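Local coordinates for protein cyclopropane-fatty-acyl-phospholipid synthase 1 (Mycobacterium tuberculosis, PDB 1KPH) that transfers a methylene group from S-adenosyl-L-methionine to the distal double bond of an alpha mycolic acid, forming a cyclopropane ring, at residues A36-D41 / Q229-K234; E128-I133 / R156-D161; R224-Q229 / V280-C285. One frame throughout, in Å; residues are numbered along the deposited sequence.

Contacts 1 and 3 adjoin: strand 221-227 runs straight into helix 229-245, and both contacts include Q229. They also touch side by side, with Y232 CD2 3.9 Å from V280 CG1. Together they reach the carbonate pocket, which shares Y232 with the didecyl-dimethyl-ammonium pocket; Y232 bonds to the carbonate, and the V280 side chain lies about 4 Å from it. Contact 2 lies farther off, its centre 30 Å from that of contact 1. It reaches the same sheet as contact 3, their nearest atoms about 5 Å apart without touching. Contact 2 joins parts of a beta-alpha-beta unit beside strand 67-71, which probably binds S-adenosylmethionine; its I133 side chain is about 10 Å from the bound S-adenosyl-L-homocysteine.

Contact 1: A36-D41 / Q229-K234; sequences AYFERD and QPHYAK. With 10A (didecyl-dimethyl-ammonium), chain G; CO3 (carbonate ion), chain E.
Beside the lipid and carbonate pocket of this methyltransferase, Y37 and F38, in the loop between helices 20-23 and 45-57, pack on H231 and K234 in the first turn of helix 229-245. F38 is the centre of an inverse gamma turn, closed by a weak E39 N to Y37 O bond, and this tight bend carries its ring toward the helix. H231 slots between the two aromatic residues. Y37 turns an edge to one face of the imidazole in a T-shaped stack, with ring centroids 5.0 Å apart and planes at 73°; the nearest atoms are Y37 CE1 and H231 NE2, at 3.6 Å. F38 meets the same imidazole edge to edge, its CD1 being 3.7 Å from H231 ND1. A flat, polarisable ring suits this slot because it offers a face to one neighbour and a rim to the other.

K234 lies across a face of F38. With CG anti to the backbone N (chi1 -174°) and the rest of the chain extended, its methylenes run over the ring, and CD stands 3.4 Å from the centroid, only 5° off the normal: a CH-pi contact. Lysine fits because its long aliphatic part can cover the phenyl while NZ travels on toward D41, 3.5 Å from D41 O.

Y232, the residue after H231, stacks on F273. Its hydroxyl donates to O2 of the carbonate, an ion probably from the crystallisation liquor, which H167 and C35 N also hold; the modelled 2.5 Å from OH to O2 is very short and best taken with reserve. The same OH is 3.3 Å from C13 of didecyl-dimethyl-ammonium. Back at the loop, the buried A36 O has no polar partner in the model and rests 3.2 Å from H231 CB.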
loop_
_atom_site.group_PDB
_atom_site.type_symbol
_atom_site.label_atom_id
_atom_site.label_comp_id
_atom_site.label_asym_id
_atom_site.label_seq_id
_atom_site.Cartn_x
_atom_site.Cartn_y
_atom_site.Cartn_z
ATOM N N ALA A 36 5.664 -2.813 7.313
ATOM C CA ALA A 36 6.937 -2.202 7.681
ATOM C C ALA A 36 8.066 -3.218 7.457
ATOM O O ALA A 36 7.809 -4.402 7.237
ATOM C CB ALA A 36 6.906 -1.753 9.146
ATOM N N TYR A 37 9.309 -2.748 7.511
ATOM C CA TYR A 37 10.467 -3.613 7.306
ATOM C C TYR A 37 11.412 -3.560 8.503
ATOM O O TYR A 37 12.166 -2.604 8.662
ATOM C CB TYR A 37 11.211 -3.183 6.035
ATOM C CG TYR A 37 12.445 -3.998 5.725
ATOM C CD1 TYR A 37 12.446 -5.385 5.876
ATOM C CD2 TYR A 37 13.604 -3.387 5.247
ATOM C CE1 TYR A 37 13.572 -6.147 5.556
ATOM C CE2 TYR A 37 14.738 -4.140 4.923
ATOM C CZ TYR A 37 14.712 -5.517 5.078
ATOM O OH TYR A 37 15.818 -6.269 4.741
ATOM N N PHE A 38 11.372 -4.584 9.348
ATOM C CA PHE A 38 12.240 -4.604 10.518
ATOM C C PHE A 38 13.631 -5.125 10.164
ATOM O O PHE A 38 14.016 -6.234 10.531
ATOM C CB PHE A 38 11.595 -5.436 11.634
ATOM C CG PHE A 38 10.270 -4.884 12.100
ATOM C CD1 PHE A 38 9.101 -5.141 11.387
ATOM C CD2 PHE A 38 10.200 -4.064 13.221
ATOM C CE1 PHE A 38 7.883 -4.589 11.783
ATOM C CE2 PHE A 38 8.981 -3.504 13.625
ATOM C CZ PHE A 38 7.824 -3.770 12.902
ATOM N N GLU A 39 14.370 -4.295 9.431
ATOM C CA GLU A 39 15.721 -4.607 8.990
ATOM C C GLU A 39 16.554 -5.048 10.188
ATOM O O GLU A 39 17.275 -6.043 10.118
ATOM C CB GLU A 39 16.348 -3.370 8.349
ATOM C CG GLU A 39 17.228 -3.652 7.155
ATOM C CD GLU A 39 17.752 -2.377 6.523
ATOM O OE1 GLU A 39 16.958 -1.425 6.359
ATOM O OE2 GLU A 39 18.950 -2.326 6.184
ATOM N N ARG A 40 16.457 -4.293 11.278
ATOM C CA ARG A 40 17.170 -4.607 12.514
ATOM C C ARG A 40 16.139 -5.097 13.521
ATOM O O ARG A 40 14.966 -4.739 13.439
ATOM C CB ARG A 40 17.879 -3.367 13.070
ATOM C CG ARG A 40 19.037 -2.877 12.224
ATOM C CD ARG A 40 19.745 -1.673 12.849
ATOM N NE ARG A 40 18.913 -0.471 12.900
ATOM C CZ ARG A 40 18.131 -0.133 13.923
ATOM N NH1 ARG A 40 18.063 -0.906 15.001
ATOM N NH2 ARG A 40 17.418 0.985 13.872
ATOM N N ASP A 41 16.586 -5.903 14.477
ATOM C CA ASP A 41 15.703 -6.471 15.493
ATOM C C ASP A 41 14.888 -5.510 16.360
ATOM O O ASP A 41 13.662 -5.618 16.428
ATOM C CB ASP A 41 16.508 -7.396 16.407
ATOM C CG ASP A 41 16.917 -8.677 15.718
ATOM O OD1 ASP A 41 16.016 -9.443 15.311
ATOM O OD2 ASP A 41 18.134 -8.919 15.583
ATOM N N GLN A 229 6.771 -11.097 4.245
ATOM C CA GLN A 229 5.767 -11.859 4.983
ATOM C C GLN A 229 5.815 -11.797 6.514
ATOM O O GLN A 229 4.850 -11.366 7.148
ATOM C CB GLN A 229 5.798 -13.319 4.518
ATOM C CG GLN A 229 4.654 -14.174 5.034
ATOM C CD GLN A 229 4.656 -15.561 4.420
ATOM O OE1 GLN A 229 5.639 -16.294 4.527
ATOM N NE2 GLN A 229 3.555 -15.928 3.768
ATOM N N PRO A 230 6.930 -12.222 7.131
ATOM C CA PRO A 230 6.991 -12.174 8.598
ATOM C C PRO A 230 6.910 -10.773 9.181
ATOM O O PRO A 230 6.439 -10.583 10.305
ATOM C CB PRO A 230 8.324 -12.849 8.908
ATOM C CG PRO A 230 9.167 -12.447 7.734
ATOM C CD PRO A 230 8.214 -12.678 6.570
ATOM N N HIS A 231 7.373 -9.789 8.419
ATOM C CA HIS A 231 7.346 -8.413 8.886
ATOM C C HIS A 231 5.930 -7.863 9.038
ATOM O O HIS A 231 5.701 -6.964 9.846
ATOM C CB HIS A 231 8.133 -7.518 7.931
ATOM C CG HIS A 231 9.590 -7.848 7.858
ATOM N ND1 HIS A 231 10.481 -7.507 8.853
ATOM C CD2 HIS A 231 10.309 -8.508 6.920
ATOM C CE1 HIS A 231 11.686 -7.942 8.529
ATOM N NE2 HIS A 231 11.609 -8.552 7.360
ATOM N N TYR A 232 4.974 -8.399 8.282
ATOM C CA TYR A 232 3.611 -7.876 8.368
ATOM C C TYR A 232 2.850 -8.284 9.628
ATOM O O TYR A 232 2.026 -7.520 10.131
ATOM C CB TYR A 232 2.796 -8.264 7.132
ATOM C CG TYR A 232 1.980 -7.109 6.585
ATOM C CD1 TYR A 232 1.450 -6.144 7.443
ATOM C CD2 TYR A 232 1.754 -6.972 5.218
ATOM C CE1 TYR A 232 0.723 -5.065 6.954
ATOM C CE2 TYR A 232 1.018 -5.892 4.716
ATOM C CZ TYR A 232 0.513 -4.943 5.591
ATOM O OH TYR A 232 -0.179 -3.859 5.109
ATOM N N ALA A 233 3.105 -9.487 10.128
ATOM C CA ALA A 233 2.435 -9.941 11.340
ATOM C C ALA A 233 2.824 -9.012 12.488
ATOM O O ALA A 233 1.987 -8.646 13.314
ATOM C CB ALA A 233 2.834 -11.378 11.663
ATOM N N LYS A 234 4.096 -8.624 12.528
ATOM C CA LYS A 234 4.583 -7.725 13.570
ATOM C C LYS A 234 3.999 -6.323 13.378
ATOM O O LYS A 234 3.544 -5.696 14.336
ATOM C CB LYS A 234 6.111 -7.661 13.546
ATOM C CG LYS A 234 6.713 -6.864 14.698
ATOM C CD LYS A 234 8.229 -6.904 14.633
ATOM C CE LYS A 234 8.872 -6.219 15.822
ATOM N NZ LYS A 234 10.354 -6.395 15.767
HETATM C C1 10A G . -9.440 -11.576 -0.509
HETATM C C2 10A G . -9.869 -10.105 -0.555
HETATM C C3 10A G . -8.689 -9.201 -0.183
HETATM C C4 10A G . -8.982 -7.693 -0.169
HETATM C C5 10A G . -7.681 -6.983 0.231
HETATM C C6 10A G . -7.771 -5.456 0.372
HETATM C C7 10A G . -6.368 -5.017 0.820
HETATM C C8 10A G . -6.236 -3.537 1.189
HETATM C C9 10A G . -4.791 -3.298 1.678
HETATM C C10 10A G . -4.655 -1.891 2.261
HETATM N N1 10A G . -3.405 -1.435 3.030
HETATM C C11 10A G . -3.705 -0.034 3.523
HETATM C C12 10A G . -2.207 -1.325 2.121
HETATM C C13 10A G . -2.958 -2.316 4.207
HETATM C C14 10A G . -3.902 -2.680 5.396
HETATM C C15 10A G . -3.447 -3.846 6.307
HETATM C C16 10A G . -3.295 -5.261 5.701
HETATM C C17 10A G . -4.623 -5.872 5.217
HETATM C C18 10A G . -4.459 -7.288 4.647
HETATM C C19 10A G . -5.817 -7.842 4.195
HETATM C C20 10A G . -5.635 -9.279 3.678
HETATM C C21 10A G . -6.969 -9.895 3.251
HETATM C C22 10A G . -6.714 -11.326 2.776
HETATM C C CO3 E . 0.898 -3.739 1.909
HETATM O O1 CO3 E . 2.231 -3.775 2.594
HETATM O O2 CO3 E . -0.242 -3.688 2.642
HETATM O O3 CO3 E . 0.832 -3.762 0.546
#

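Contact 2: E128-I133 / R156-D161; sequences EPVDRI and RLLPAD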
loop_
_atom_site.group_PDB
_atom_site.type_symbol
_atom_site.label_atom_id
_atom_site.label_comp_id
_atom_site.label_asym_id
_atom_site.label_seq_id
_atom_site.Cartn_x
_atom_site.Cartn_y
_atom_site.Cartn_z
ATOM N N GLU A 128 0.572 11.037 -17.693
ATOM C CA GLU A 128 1.698 11.951 -17.786
ATOM C C GLU A 128 3.014 11.206 -17.591
ATOM O O GLU A 128 3.135 10.361 -16.704
ATOM C CB GLU A 128 1.527 13.043 -16.733
ATOM C CG GLU A 128 2.651 14.041 -16.639
ATOM C CD GLU A 128 2.225 15.279 -15.883
ATOM O OE1 GLU A 128 1.537 15.132 -14.850
ATOM O OE2 GLU A 128 2.576 16.396 -16.320
ATOM N N PRO A 129 4.018 11.507 -18.429
ATOM C CA PRO A 129 5.323 10.846 -18.332
ATOM C C PRO A 129 6.029 11.104 -17.007
ATOM O O PRO A 129 6.048 12.232 -16.512
ATOM C CB PRO A 129 6.104 11.435 -19.508
ATOM C CG PRO A 129 5.032 11.815 -20.485
ATOM C CD PRO A 129 3.980 12.418 -19.583
ATOM N N VAL A 130 6.601 10.047 -16.440
ATOM C CA VAL A 130 7.341 10.133 -15.185
ATOM C C VAL A 130 8.606 9.299 -15.355
ATOM O O VAL A 130 8.671 8.441 -16.236
ATOM C CB VAL A 130 6.520 9.585 -13.988
ATOM C CG1 VAL A 130 5.239 10.389 -13.833
ATOM C CG2 VAL A 130 6.206 8.104 -14.192
ATOM N N ASP A 131 9.609 9.551 -14.524
ATOM C CA ASP A 131 10.863 8.812 -14.623
ATOM C C ASP A 131 10.817 7.466 -13.915
ATOM O O ASP A 131 11.340 6.474 -14.425
ATOM C CB ASP A 131 12.011 9.651 -14.059
ATOM C CG ASP A 131 12.224 10.939 -14.837
ATOM O OD1 ASP A 131 12.571 10.858 -16.033
ATOM O OD2 ASP A 131 12.038 12.028 -14.259
ATOM N N ARG A 132 10.195 7.434 -12.740
ATOM C CA ARG A 132 10.097 6.201 -11.967
ATOM C C ARG A 132 8.731 6.076 -11.311
ATOM O O ARG A 132 8.016 7.064 -11.146
ATOM C CB ARG A 132 11.191 6.163 -10.895
ATOM C CG ARG A 132 12.615 6.121 -11.449
ATOM C CD ARG A 132 12.896 4.809 -12.166
ATOM N NE ARG A 132 14.285 4.696 -12.602
ATOM C CZ ARG A 132 14.786 5.293 -13.681
ATOM N NH1 ARG A 132 14.010 6.047 -14.448
ATOM N NH2 ARG A 132 16.070 5.138 -13.989
ATOM N N ILE A 133 8.364 4.854 -10.941
ATOM C CA ILE A 133 7.082 4.629 -10.301
ATOM C C ILE A 133 7.193 3.757 -9.059
ATOM O O ILE A 133 7.963 2.793 -9.020
ATOM C CB ILE A 133 6.080 3.933 -11.249
ATOM C CG1 ILE A 133 5.870 4.769 -12.515
ATOM C CG2 ILE A 133 4.753 3.719 -10.520
ATOM C CD1 ILE A 133 4.913 4.133 -13.513
ATOM N N ARG A 156 3.758 2.626 -20.373
ATOM C CA ARG A 156 3.655 3.753 -21.294
ATOM C C ARG A 156 4.207 5.060 -20.716
ATOM O O ARG A 156 4.816 5.853 -21.434
ATOM C CB ARG A 156 2.194 3.948 -21.718
ATOM C CG ARG A 156 1.981 5.091 -22.701
ATOM C CD ARG A 156 0.542 5.152 -23.188
ATOM N NE ARG A 156 -0.409 5.284 -22.088
ATOM C CZ ARG A 156 -1.726 5.366 -22.247
ATOM N NH1 ARG A 156 -2.250 5.333 -23.467
ATOM N NH2 ARG A 156 -2.522 5.471 -21.191
ATOM N N LEU A 157 4.008 5.277 -19.421
ATOM C CA LEU A 157 4.470 6.506 -18.776
ATOM C C LEU A 157 5.956 6.533 -18.417
ATOM O O LEU A 157 6.527 7.604 -18.218
ATOM C CB LEU A 157 3.641 6.779 -17.516
ATOM C CG LEU A 157 2.123 6.876 -17.694
ATOM C CD1 LEU A 157 1.488 7.284 -16.377
ATOM C CD2 LEU A 157 1.781 7.891 -18.780
ATOM N N LEU A 158 6.582 5.363 -18.341
ATOM C CA LEU A 158 7.998 5.277 -17.985
ATOM C C LEU A 158 8.957 5.507 -19.143
ATOM O O LEU A 158 8.628 5.246 -20.300
ATOM C CB LEU A 158 8.306 3.910 -17.368
ATOM C CG LEU A 158 7.849 3.622 -15.938
ATOM C CD1 LEU A 158 8.024 2.141 -15.645
ATOM C CD2 LEU A 158 8.655 4.463 -14.963
ATOM N N PRO A 159 10.169 6.004 -18.838
ATOM C CA PRO A 159 11.192 6.263 -19.856
ATOM C C PRO A 159 11.682 4.917 -20.376
ATOM O O PRO A 159 11.132 3.875 -20.011
ATOM C CB PRO A 159 12.284 6.996 -19.078
ATOM C CG PRO A 159 11.549 7.611 -17.922
ATOM C CD PRO A 159 10.603 6.511 -17.526
ATOM N N ALA A 160 12.716 4.935 -21.209
ATOM C CA ALA A 160 13.265 3.702 -21.761
ATOM C C ALA A 160 13.895 2.849 -20.663
ATOM O O ALA A 160 13.766 1.625 -20.664
ATOM C CB ALA A 160 14.303 4.022 -22.837
ATOM N N ASP A 161 14.573 3.505 -19.726
ATOM C CA ASP A 161 15.227 2.813 -18.619
ATOM C C ASP A 161 14.351 2.827 -17.360
ATOM O O ASP A 161 14.821 2.531 -16.262
ATOM C CB ASP A 161 16.568 3.480 -18.308
ATOM C CG ASP A 161 16.410 4.924 -17.858
ATOM O OD1 ASP A 161 17.388 5.501 -17.337
ATOM O OD2 ASP A 161 15.305 5.484 -18.027
#
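V130 and L157 are tied by the one hydrogen bond between these segments: V130 N donates to L157 O at 3.0 Å, nearly straight at 165°. L157 is the last helical residue of helix 147-157, and its carbonyl turns to V130 N. Around this bond the packing is close. CD1 and CD2 of L157 both stand 3.5 Å from E128 O, and L158 CD2 reaches 3.7 Å from I133 CG1, so that branched aliphatic residues fill the buried side. P159, which has no N-H to satisfy, lays its ring against the turn, with CD 3.0 Å from V130 O. E128 OE1 forms a salt bridge with R117.

R132 is itself buried and held: it bends at chi2 (-67°), NH1 donates to D131 O at 2.7 Å, and NE bonds to L60 O. Only its link to the exposed D161 is loose, a long salt bridge of 3.6 Å from NH2 to OD1, with the two flat groups turned 80° apart.

The contact belongs to the beta-alpha-beta unit of strand 132-136, helix 147-157 and strand 163-171: I133 bonds through its backbone to V163 and L165, and D131 and R132 to T67 and L69 of strand 67-71.

Contact 3: R224-Q229 / V280-C285; sequences RVQSLQ and VNQFTC
Q282 N donates to Q226 O at 2.9 Å, and N281 CA approaches the same oxygen to 3.2 Å in a CA-H...O contact. The return bond, Q226 N to Q282 O at 3.0 Å, makes Q226 and Q282 an antiparallel hydrogen-bonded pair. Beyond the strand end, L228 N continues the pattern with a bond to V280 O.

The two glutamines project from the same face of the sheet, and their neutral amide oxygens, both OE1, give the ammonium of K59 two acceptors with no net charge. Q282 NE2 bonds to H167 ND1; since H167 NE2 holds the carbonate, Q282 is a second-shell residue of that site. L228 packs CB on V280 CG1 at 3.7 Å.

On the other face V225 and F283 run alongside each other in the same direction. With CG1 anti to its backbone N (chi1 -174°), V225 sets that methyl over the phenyl face in a CH-pi contact, 4.0 Å from the centroid and 30° off the normal. Q212 and V211 of helix 208-217 pack on V225 and F283. Nearby, N281 OD1 rests 3.3 Å from S227 CB, while S227 OG, also hydrogen-bonded to D279, accepts from Q229 N, an ST turn at the passage from strand to helix.

Strand 278-286, antiparallel to both neighbours, 163-171 and 221-227, gives the 3-2-1-4-5-7-6 order that marks the class I S-adenosylmethionine-dependent methyltransferase fold.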
loop_
_atom_site.group_PDB
_atom_site.type_symbol
_atom_site.label_atom_id
_atom_site.label_comp_id
_atom_site.label_asym_id
_atom_site.label_seq_id
_atom_site.Cartn_x
_atom_site.Cartn_y
_atom_site.Cartn_z
ATOM N N ARG A 224 13.191 -8.913 -9.615
ATOM C CA ARG A 224 13.244 -9.367 -8.227
ATOM C C ARG A 224 11.894 -9.326 -7.528
ATOM O O ARG A 224 11.108 -8.400 -7.715
ATOM C CB ARG A 224 14.245 -8.547 -7.398
ATOM C CG ARG A 224 14.353 -9.053 -5.956
ATOM C CD ARG A 224 15.232 -8.197 -5.060
ATOM N NE ARG A 224 15.341 -8.794 -3.729
ATOM C CZ ARG A 224 15.903 -8.204 -2.677
ATOM N NH1 ARG A 224 16.415 -6.986 -2.785
ATOM N NH2 ARG A 224 15.955 -8.838 -1.512
ATOM N N VAL A 225 11.633 -10.353 -6.729
ATOM C CA VAL A 225 10.407 -10.441 -5.953
ATOM C C VAL A 225 10.883 -10.696 -4.524
ATOM O O VAL A 225 11.392 -11.774 -4.217
ATOM C CB VAL A 225 9.511 -11.613 -6.414
ATOM C CG1 VAL A 225 8.180 -11.582 -5.665
ATOM C CG2 VAL A 225 9.270 -11.530 -7.915
ATOM N N GLN A 226 10.741 -9.693 -3.663
ATOM C CA GLN A 226 11.168 -9.812 -2.274
ATOM C C GLN A 226 9.967 -9.906 -1.347
ATOM O O GLN A 226 9.068 -9.064 -1.390
ATOM C CB GLN A 226 12.023 -8.610 -1.884
ATOM C CG GLN A 226 12.507 -8.644 -0.441
ATOM C CD GLN A 226 13.462 -7.513 -0.122
ATOM O OE1 GLN A 226 13.718 -6.644 -0.958
ATOM N NE2 GLN A 226 13.993 -7.513 1.097
ATOM N N SER A 227 9.953 -10.933 -0.508
ATOM C CA SER A 227 8.850 -11.130 0.422
ATOM C C SER A 227 9.134 -10.510 1.786
ATOM O O SER A 227 10.246 -10.618 2.301
ATOM C CB SER A 227 8.571 -12.626 0.595
ATOM O OG SER A 227 7.565 -12.850 1.566
ATOM N N LEU A 228 8.118 -9.871 2.364
ATOM C CA LEU A 228 8.233 -9.252 3.684
ATOM C C LEU A 228 7.215 -9.902 4.622
ATOM O O LEU A 228 6.855 -9.341 5.659
ATOM C CB LEU A 228 7.950 -7.748 3.596
ATOM C CG LEU A 228 8.820 -6.895 2.673
ATOM C CD1 LEU A 228 8.480 -5.423 2.899
ATOM C CD2 LEU A 228 10.291 -7.150 2.956
ATOM N N GLN A 229 6.771 -11.097 4.245
ATOM C CA GLN A 229 5.767 -11.859 4.983
ATOM C C GLN A 229 5.815 -11.797 6.514
ATOM O O GLN A 229 4.850 -11.366 7.148
ATOM C CB GLN A 229 5.798 -13.319 4.518
ATOM C CG GLN A 229 4.654 -14.174 5.034
ATOM C CD GLN A 229 4.656 -15.561 4.420
ATOM O OE1 GLN A 229 5.639 -16.294 4.527
ATOM N NE2 GLN A 229 3.555 -15.928 3.768
ATOM N N VAL A 280 3.224 -10.782 1.173
ATOM C CA VAL A 280 3.345 -9.402 0.710
ATOM C C VAL A 280 4.691 -9.344 -0.001
ATOM O O VAL A 280 5.715 -9.763 0.544
ATOM C CB VAL A 280 3.278 -8.378 1.883
ATOM C CG1 VAL A 280 4.377 -8.641 2.894
ATOM C CG2 VAL A 280 3.379 -6.960 1.333
ATOM N N ASN A 281 4.685 -8.848 -1.233
ATOM C CA ASN A 281 5.909 -8.815 -2.021
ATOM C C ASN A 281 6.185 -7.519 -2.757
ATOM O O ASN A 281 5.264 -6.804 -3.157
ATOM C CB ASN A 281 5.877 -9.947 -3.056
ATOM C CG ASN A 281 5.937 -11.321 -2.427
ATOM O OD1 ASN A 281 7.017 -11.839 -2.149
ATOM N ND2 ASN A 281 4.772 -11.914 -2.185
ATOM N N GLN A 282 7.471 -7.234 -2.936
ATOM C CA GLN A 282 7.902 -6.062 -3.683
ATOM C C GLN A 282 8.443 -6.581 -5.013
ATOM O O GLN A 282 9.395 -7.360 -5.037
ATOM C CB GLN A 282 9.017 -5.309 -2.957
ATOM C CG GLN A 282 8.654 -4.776 -1.592
ATOM C CD GLN A 282 9.526 -3.599 -1.196
ATOM O OE1 GLN A 282 10.703 -3.541 -1.554
ATOM N NE2 GLN A 282 8.955 -2.657 -0.449
ATOM N N PHE A 283 7.829 -6.157 -6.112
ATOM C CA PHE A 283 8.255 -6.583 -7.438
ATOM C C PHE A 283 9.010 -5.458 -8.132
ATOM O O PHE A 283 8.483 -4.364 -8.307
ATOM C CB PHE A 283 7.046 -6.954 -8.296
ATOM C CG PHE A 283 6.243 -8.102 -7.766
ATOM C CD1 PHE A 283 6.422 -9.386 -8.274
ATOM C CD2 PHE A 283 5.278 -7.899 -6.784
ATOM C CE1 PHE A 283 5.644 -10.454 -7.811
ATOM C CE2 PHE A 283 4.500 -8.955 -6.314
ATOM C CZ PHE A 283 4.681 -10.235 -6.830
ATOM N N THR A 284 10.250 -5.726 -8.515
ATOM C CA THR A 284 11.051 -4.739 -9.222
ATOM C C THR A 284 10.751 -4.949 -10.705
ATOM O O THR A 284 11.230 -5.902 -11.317
ATOM C CB THR A 284 12.558 -4.943 -8.959
ATOM O OG1 THR A 284 12.823 -4.783 -7.559
ATOM C CG2 THR A 284 13.387 -3.927 -9.738
ATOM N N CYS A 285 9.942 -4.061 -11.270
ATOM C CA CYS A 285 9.555 -4.156 -12.669
ATOM C C CYS A 285 10.430 -3.272 -13.557
ATOM O O CYS A 285 10.325 -2.046 -13.533
ATOM C CB CYS A 285 8.083 -3.782 -12.803
ATOM S SG CYS A 285 7.010 -4.774 -11.723
#